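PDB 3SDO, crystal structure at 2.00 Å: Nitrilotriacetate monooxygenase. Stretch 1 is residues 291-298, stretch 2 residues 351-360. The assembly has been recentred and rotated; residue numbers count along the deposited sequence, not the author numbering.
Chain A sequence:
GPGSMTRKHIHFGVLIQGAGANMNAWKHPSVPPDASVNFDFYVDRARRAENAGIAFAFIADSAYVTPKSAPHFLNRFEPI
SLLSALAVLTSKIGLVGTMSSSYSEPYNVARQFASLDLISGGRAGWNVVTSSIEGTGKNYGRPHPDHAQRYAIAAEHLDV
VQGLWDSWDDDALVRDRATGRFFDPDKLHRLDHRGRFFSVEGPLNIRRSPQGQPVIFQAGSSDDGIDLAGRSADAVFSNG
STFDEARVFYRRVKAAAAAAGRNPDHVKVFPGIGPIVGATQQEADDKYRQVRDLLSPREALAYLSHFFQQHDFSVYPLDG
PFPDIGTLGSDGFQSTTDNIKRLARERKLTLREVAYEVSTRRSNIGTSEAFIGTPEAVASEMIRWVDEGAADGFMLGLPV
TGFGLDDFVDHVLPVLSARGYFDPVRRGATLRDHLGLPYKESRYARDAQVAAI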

ATOM      1  N   VAL A 291     -26.321  -2.191  18.394  1.00 27.33           N
ATOM      2  CA  VAL A 291     -24.892  -1.950  18.448  1.00 26.57           C
ATOM      3  C   VAL A 291     -24.322  -2.408  19.791  1.00 26.44           C
ATOM      4  O   VAL A 291     -23.356  -3.151  19.816  1.00 25.48           O
ATOM      5  CB  VAL A 291     -24.567  -0.482  18.155  1.00 26.32           C
ATOM      6  CG1 VAL A 291     -23.155  -0.150  18.552  1.00 27.15           C
ATOM      7  CG2 VAL A 291     -24.788  -0.196  16.666  1.00 27.06           C
ATOM      8  N   ARG A 292     -24.964  -1.996  20.887  1.00 26.01           N
ATOM      9  CA  ARG A 292     -24.605  -2.433  22.229  1.00 27.12           C
ATOM     10  C   ARG A 292     -24.484  -3.958  22.298  1.00 26.90           C
ATOM     11  O   ARG A 292     -23.481  -4.479  22.787  1.00 27.03           O
ATOM     12  CB  ARG A 292     -25.645  -1.916  23.244  1.00 27.58           C
ATOM     13  CG  ARG A 292     -25.436  -2.325  24.709  1.00 32.25           C
ATOM     14  CD  ARG A 292     -26.742  -2.164  25.523  1.00 37.34           C
ATOM     15  NE  ARG A 292     -27.770  -3.077  25.030  1.00 40.63           N
ATOM     16  CZ  ARG A 292     -29.064  -3.048  25.347  1.00 44.66           C
ATOM     17  NH1 ARG A 292     -29.551  -2.154  26.201  1.00 46.28           N
ATOM     18  NH2 ARG A 292     -29.880  -3.951  24.808  1.00 46.73           N
ATOM     19  N   ASP A 293     -25.487  -4.669  21.778  1.00 26.47           N
ATOM     20  CA  ASP A 293     -25.545  -6.126  21.935  1.00 27.11           C
ATOM     21  C   ASP A 293     -24.572  -6.909  21.043  1.00 26.43           C
ATOM     22  O   ASP A 293     -24.559  -8.136  21.080  1.00 26.64           O
ATOM     23  CB  ASP A 293     -26.967  -6.635  21.719  1.00 27.20           C
ATOM     24  CG  ASP A 293     -27.928  -6.165  22.807  1.00 29.84           C
ATOM     25  OD1 ASP A 293     -27.481  -5.671  23.869  1.00 29.64           O
ATOM     26  OD2 ASP A 293     -29.143  -6.280  22.587  1.00 31.41           O
ATOM     27  N   LEU A 294     -23.772  -6.206  20.258  1.00 25.64           N
ATOM     28  CA  LEU A 294     -22.648  -6.808  19.540  1.00 25.69           C
ATOM     29  C   LEU A 294     -21.599  -7.358  20.517  1.00 25.79           C
ATOM     30  O   LEU A 294     -20.902  -8.323  20.209  1.00 24.77           O
ATOM     31  CB  LEU A 294     -21.990  -5.780  18.616  1.00 25.22           C
ATOM     32  CG  LEU A 294     -22.835  -5.310  17.419  1.00 25.88           C
ATOM     33  CD1 LEU A 294     -22.039  -4.362  16.544  1.00 26.47           C
ATOM     34  CD2 LEU A 294     -23.344  -6.470  16.598  1.00 27.94           C
ATOM     35  N   LEU A 295     -21.500  -6.735  21.688  1.00 25.67           N
ATOM     36  CA  LEU A 295     -20.770  -7.319  22.817  1.00 26.31           C
ATOM     37  C   LEU A 295     -21.713  -8.274  23.550  1.00 26.42           C
ATOM     38  O   LEU A 295     -22.777  -7.846  24.023  1.00 24.99           O
ATOM     39  CB  LEU A 295     -20.325  -6.195  23.764  1.00 26.97           C
ATOM     40  CG  LEU A 295     -19.142  -6.441  24.680  1.00 30.26           C
ATOM     41  CD1 LEU A 295     -17.910  -6.726  23.887  1.00 32.57           C
ATOM     42  CD2 LEU A 295     -18.916  -5.224  25.561  1.00 32.59           C
ATOM     43  N   SER A 296     -21.338  -9.548  23.672  1.00 25.98           N
ATOM     44  CA  SER A 296     -22.134 -10.501  24.464  1.00 27.37           C
ATOM     45  C   SER A 296     -22.016 -10.161  25.969  1.00 28.25           C
ATOM     46  O   SER A 296     -21.089  -9.468  26.374  1.00 27.50           O
ATOM     47  CB  SER A 296     -21.657 -11.944  24.247  1.00 27.76           C
ATOM     48  OG  SER A 296     -20.327 -12.119  24.741  1.00 27.67           O
ATOM     49  N   PRO A 297     -22.951 -10.649  26.791  1.00 29.90           N
ATOM     50  CA  PRO A 297     -22.826 -10.446  28.241  1.00 31.08           C
ATOM     51  C   PRO A 297     -21.477 -10.908  28.813  1.00 31.84           C
ATOM     52  O   PRO A 297     -20.844 -10.169  29.570  1.00 31.09           O
ATOM     53  CB  PRO A 297     -23.990 -11.245  28.802  1.00 31.55           C
ATOM     54  CG  PRO A 297     -25.044 -11.129  27.748  1.00 31.69           C
ATOM     55  CD  PRO A 297     -24.298 -11.138  26.427  1.00 30.61           C
ATOM     56  N   ARG A 298     -21.021 -12.081  28.406  1.00 32.68           N
ATOM     57  CA  ARG A 298     -19.729 -12.572  28.855  1.00 34.47           C
ATOM     58  C   ARG A 298     -18.578 -11.603  28.553  1.00 34.02           C
ATOM     59  O   ARG A 298     -17.667 -11.442  29.374  1.00 33.14           O
ATOM     60  CB  ARG A 298     -19.411 -13.906  28.204  1.00 34.95           C
ATOM     61  CG  ARG A 298     -18.046 -14.454  28.594  1.00 38.56           C
ATOM     62  CD  ARG A 298     -17.755 -15.739  27.883  1.00 42.45           C
ATOM     63  NE  ARG A 298     -18.745 -16.746  28.255  1.00 47.73           N
ATOM     64  CZ  ARG A 298     -18.661 -17.572  29.295  1.00 51.68           C
ATOM     65  NH1 ARG A 298     -17.612 -17.555  30.122  1.00 53.45           N
ATOM     66  NH2 ARG A 298     -19.645 -18.438  29.507  1.00 53.81           N
ATOM     67  N   LEU A 351     -26.221  -5.476  37.234  1.00 28.37           N
ATOM     68  CA  LEU A 351     -24.896  -5.888  36.796  1.00 26.52           C
ATOM     69  C   LEU A 351     -24.772  -5.765  35.278  1.00 26.61           C
ATOM     70  O   LEU A 351     -23.735  -5.340  34.784  1.00 26.30           O
ATOM     71  CB  LEU A 351     -24.602  -7.324  37.208  1.00 25.53           C
ATOM     72  CG  LEU A 351     -23.327  -7.941  36.626  1.00 25.11           C
ATOM     73  CD1 LEU A 351     -22.097  -7.061  36.895  1.00 24.00           C
ATOM     74  CD2 LEU A 351     -23.117  -9.381  37.155  1.00 24.88           C
ATOM     75  N   ARG A 352     -25.819  -6.158  34.556  1.00 27.43           N
ATOM     76  CA  ARG A 352     -25.828  -6.065  33.093  1.00 28.78           C
ATOM     77  C   ARG A 352     -25.669  -4.607  32.671  1.00 29.72           C
ATOM     78  O   ARG A 352     -24.848  -4.305  31.828  1.00 29.92           O
ATOM     79  CB  ARG A 352     -27.117  -6.650  32.495  1.00 29.73           C
ATOM     80  CG  ARG A 352     -27.039  -6.857  30.979  1.00 31.66           C
ATOM     81  CD  ARG A 352     -28.405  -7.052  30.342  1.00 34.59           C
ATOM     82  NE  ARG A 352     -29.066  -8.269  30.825  1.00 35.29           N
ATOM     83  CZ  ARG A 352     -28.946  -9.485  30.296  1.00 36.30           C
ATOM     84  NH1 ARG A 352     -28.173  -9.711  29.240  1.00 38.26           N
ATOM     85  NH2 ARG A 352     -29.608 -10.500  30.843  1.00 36.89           N
ATOM     86  N   GLU A 353     -26.428  -3.707  33.293  1.00 31.11           N
ATOM     87  CA  GLU A 353     -26.391  -2.276  32.927  1.00 32.96           C
ATOM     88  C   GLU A 353     -25.020  -1.687  33.249  1.00 31.98           C
ATOM     89  O   GLU A 353     -24.482  -0.929  32.465  1.00 32.03           O
ATOM     90  CB  GLU A 353     -27.495  -1.483  33.650  1.00 34.21           C
ATOM     91  CG  GLU A 353     -28.885  -1.777  33.124  1.00 36.85           C
ATOM     92  CD  GLU A 353     -30.004  -1.213  34.012  1.00 39.94           C
ATOM     93  OE1 GLU A 353     -29.810  -1.077  35.244  1.00 38.87           O
ATOM     94  OE2 GLU A 353     -31.096  -0.933  33.471  1.00 41.44           O
ATOM     95  N   VAL A 354     -24.443  -2.064  34.391  1.00 30.80           N
ATOM     96  CA  VAL A 354     -23.084  -1.607  34.705  1.00 30.38           C
ATOM     97  C   VAL A 354     -22.083  -2.128  33.687  1.00 29.80           C
ATOM     98  O   VAL A 354     -21.272  -1.349  33.189  1.00 30.66           O
ATOM     99  CB  VAL A 354     -22.605  -2.009  36.107  1.00 29.24           C
ATOM    100  CG1 VAL A 354     -21.109  -1.760  36.228  1.00 30.27           C
ATOM    101  CG2 VAL A 354     -23.378  -1.243  37.169  1.00 30.27           C
ATOM    102  N   ALA A 355     -22.146  -3.419  33.362  1.00 28.88           N
ATOM    103  CA  ALA A 355     -21.147  -4.044  32.476  1.00 28.92           C
ATOM    104  C   ALA A 355     -21.153  -3.381  31.105  1.00 31.17           C
ATOM    105  O   ALA A 355     -20.087  -3.176  30.503  1.00 31.34           O
ATOM    106  CB  ALA A 355     -21.399  -5.551  32.317  1.00 28.14           C
ATOM    107  N   TYR A 356     -22.356  -3.095  30.609  1.00 32.35           N
ATOM    108  CA  TYR A 356     -22.521  -2.516  29.273  1.00 35.23           C
ATOM    109  C   TYR A 356     -22.213  -1.016  29.275  1.00 37.64           C
ATOM    110  O   TYR A 356     -21.608  -0.527  28.333  1.00 39.35           O
ATOM    111  CB  TYR A 356     -23.916  -2.824  28.693  1.00 35.51           C
ATOM    112  CG  TYR A 356     -23.984  -4.182  28.022  1.00 33.04           C
ATOM    113  CD1 TYR A 356     -24.494  -5.286  28.687  1.00 32.55           C
ATOM    114  CD2 TYR A 356     -23.513  -4.363  26.737  1.00 33.53           C
ATOM    115  CE1 TYR A 356     -24.551  -6.529  28.084  1.00 32.09           C
ATOM    116  CE2 TYR A 356     -23.557  -5.599  26.125  1.00 31.94           C
ATOM    117  CZ  TYR A 356     -24.077  -6.684  26.798  1.00 31.81           C
ATOM    118  OH  TYR A 356     -24.134  -7.925  26.201  1.00 30.08           O
ATOM    119  N   GLU A 357     -22.600  -0.303  30.336  1.00 38.74           N
ATOM    120  CA  GLU A 357     -22.179   1.101  30.540  1.00 41.11           C
ATOM    121  C   GLU A 357     -20.686   1.272  30.341  1.00 41.42           C
ATOM    122  O   GLU A 357     -20.229   2.163  29.605  1.00 43.49           O
ATOM    123  CB  GLU A 357     -22.486   1.567  31.974  1.00 41.03           C
ATOM    124  CG  GLU A 357     -23.853   2.125  32.178  1.00 44.65           C
ATOM    125  CD  GLU A 357     -24.023   3.454  31.517  1.00 50.10           C
ATOM    126  OE1 GLU A 357     -23.034   4.219  31.468  1.00 53.61           O
ATOM    127  OE2 GLU A 357     -25.145   3.728  31.036  1.00 54.54           O
ATOM    128  N   VAL A 358     -19.937   0.446  31.060  1.00 39.94           N
ATOM    129  CA  VAL A 358     -18.489   0.404  30.954  1.00 40.40           C
ATOM    130  C   VAL A 358     -18.154   0.021  29.507  1.00 42.01           C
ATOM    131  O   VAL A 358     -17.707   0.879  28.725  1.00 43.42           O
ATOM    132  CB  VAL A 358     -17.916  -0.571  31.995  1.00 38.74           C
ATOM    133  CG1 VAL A 358     -16.415  -0.761  31.839  1.00 39.90           C
ATOM    134  CG2 VAL A 358     -18.244  -0.056  33.422  1.00 37.83           C
ATOM    135  N   SER A 359     -18.464  -1.222  29.136  1.00 40.96           N
ATOM    136  CA  SER A 359     -18.242  -1.736  27.772  1.00 42.99           C
ATOM    137  C   SER A 359     -18.662  -0.772  26.632  1.00 45.89           C
ATOM    138  O   SER A 359     -17.790  -0.236  25.940  1.00 47.90           O
ATOM    139  CB  SER A 359     -18.959  -3.083  27.593  1.00 41.92           C
ATOM    140  N   THR A 360     -19.978  -0.555  26.464  1.00 46.41           N
ATOM    141  CA  THR A 360     -20.545   0.248  25.351  1.00 48.91           C
ATOM    142  C   THR A 360     -19.948   1.637  25.182  1.00 50.87           C
ATOM    143  O   THR A 360     -19.741   2.083  24.052  1.00 52.64           O
ATOM    144  CB  THR A 360     -22.071   0.459  25.483  1.00 49.11           C
ATOM    145  OG1 THR A 360     -22.715  -0.800  25.615  1.00 46.78           O
ATOM    146  CG2 THR A 360     -22.642   1.172  24.250  1.00 51.38           C
TER
HETATM  147  O   HOH W   1     -21.534  -2.664  24.351  1.00 27.78           O

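A single tyrosine can fasten a helix to a neighbouring segment when its ring fills the space between them and its hydroxyl finds a backbone carbonyl at the far end. Tyr356 illustrates the principle. Projecting toward stretch 1 from its helix, with chi1 in the m well, it is buried and gives up more surface to the contact than any other residue here; the two stretches together bury 373 Å². Tyr356 OH donates a hydrogen bond to Leu295 O at 2.6 Å, the one direct hydrogen bond between the stretches. That carbonyl lies near the ring plane, at its edge, where a phenolic hydroxyl can reach it.

Apolar atoms pack about the same ring: Leu295 CB lies 4.0 Å from Tyr356 CE2, and Pro297 CD is 4.5 Å from Tyr356 CZ. Leucine suits its place because, pointing toward stretch 2, it sets an apolar side chain beside the ring while its carbonyl accepts the hydrogen bond. Proline suits this place, since its nitrogen carries no hydrogen and asks nothing of the nearby hydroxyl.

Arg292 contributes mainly through its aliphatic stem, with Arg292 CG 3.5 Å from Tyr356 CD2. Its charged end turns to its neighbour, forming a salt bridge from Arg292 NE to Asp293 OD1 at 2.9 Å, so the methylenes can cover the tyrosine while the charge is met locally. Beside them, water 1 bridges the stretches, donating to the backbone Arg292 O (3.1 Å) and hydrogen-bonding to the side-chain Thr360 OG1 (2.5 Å).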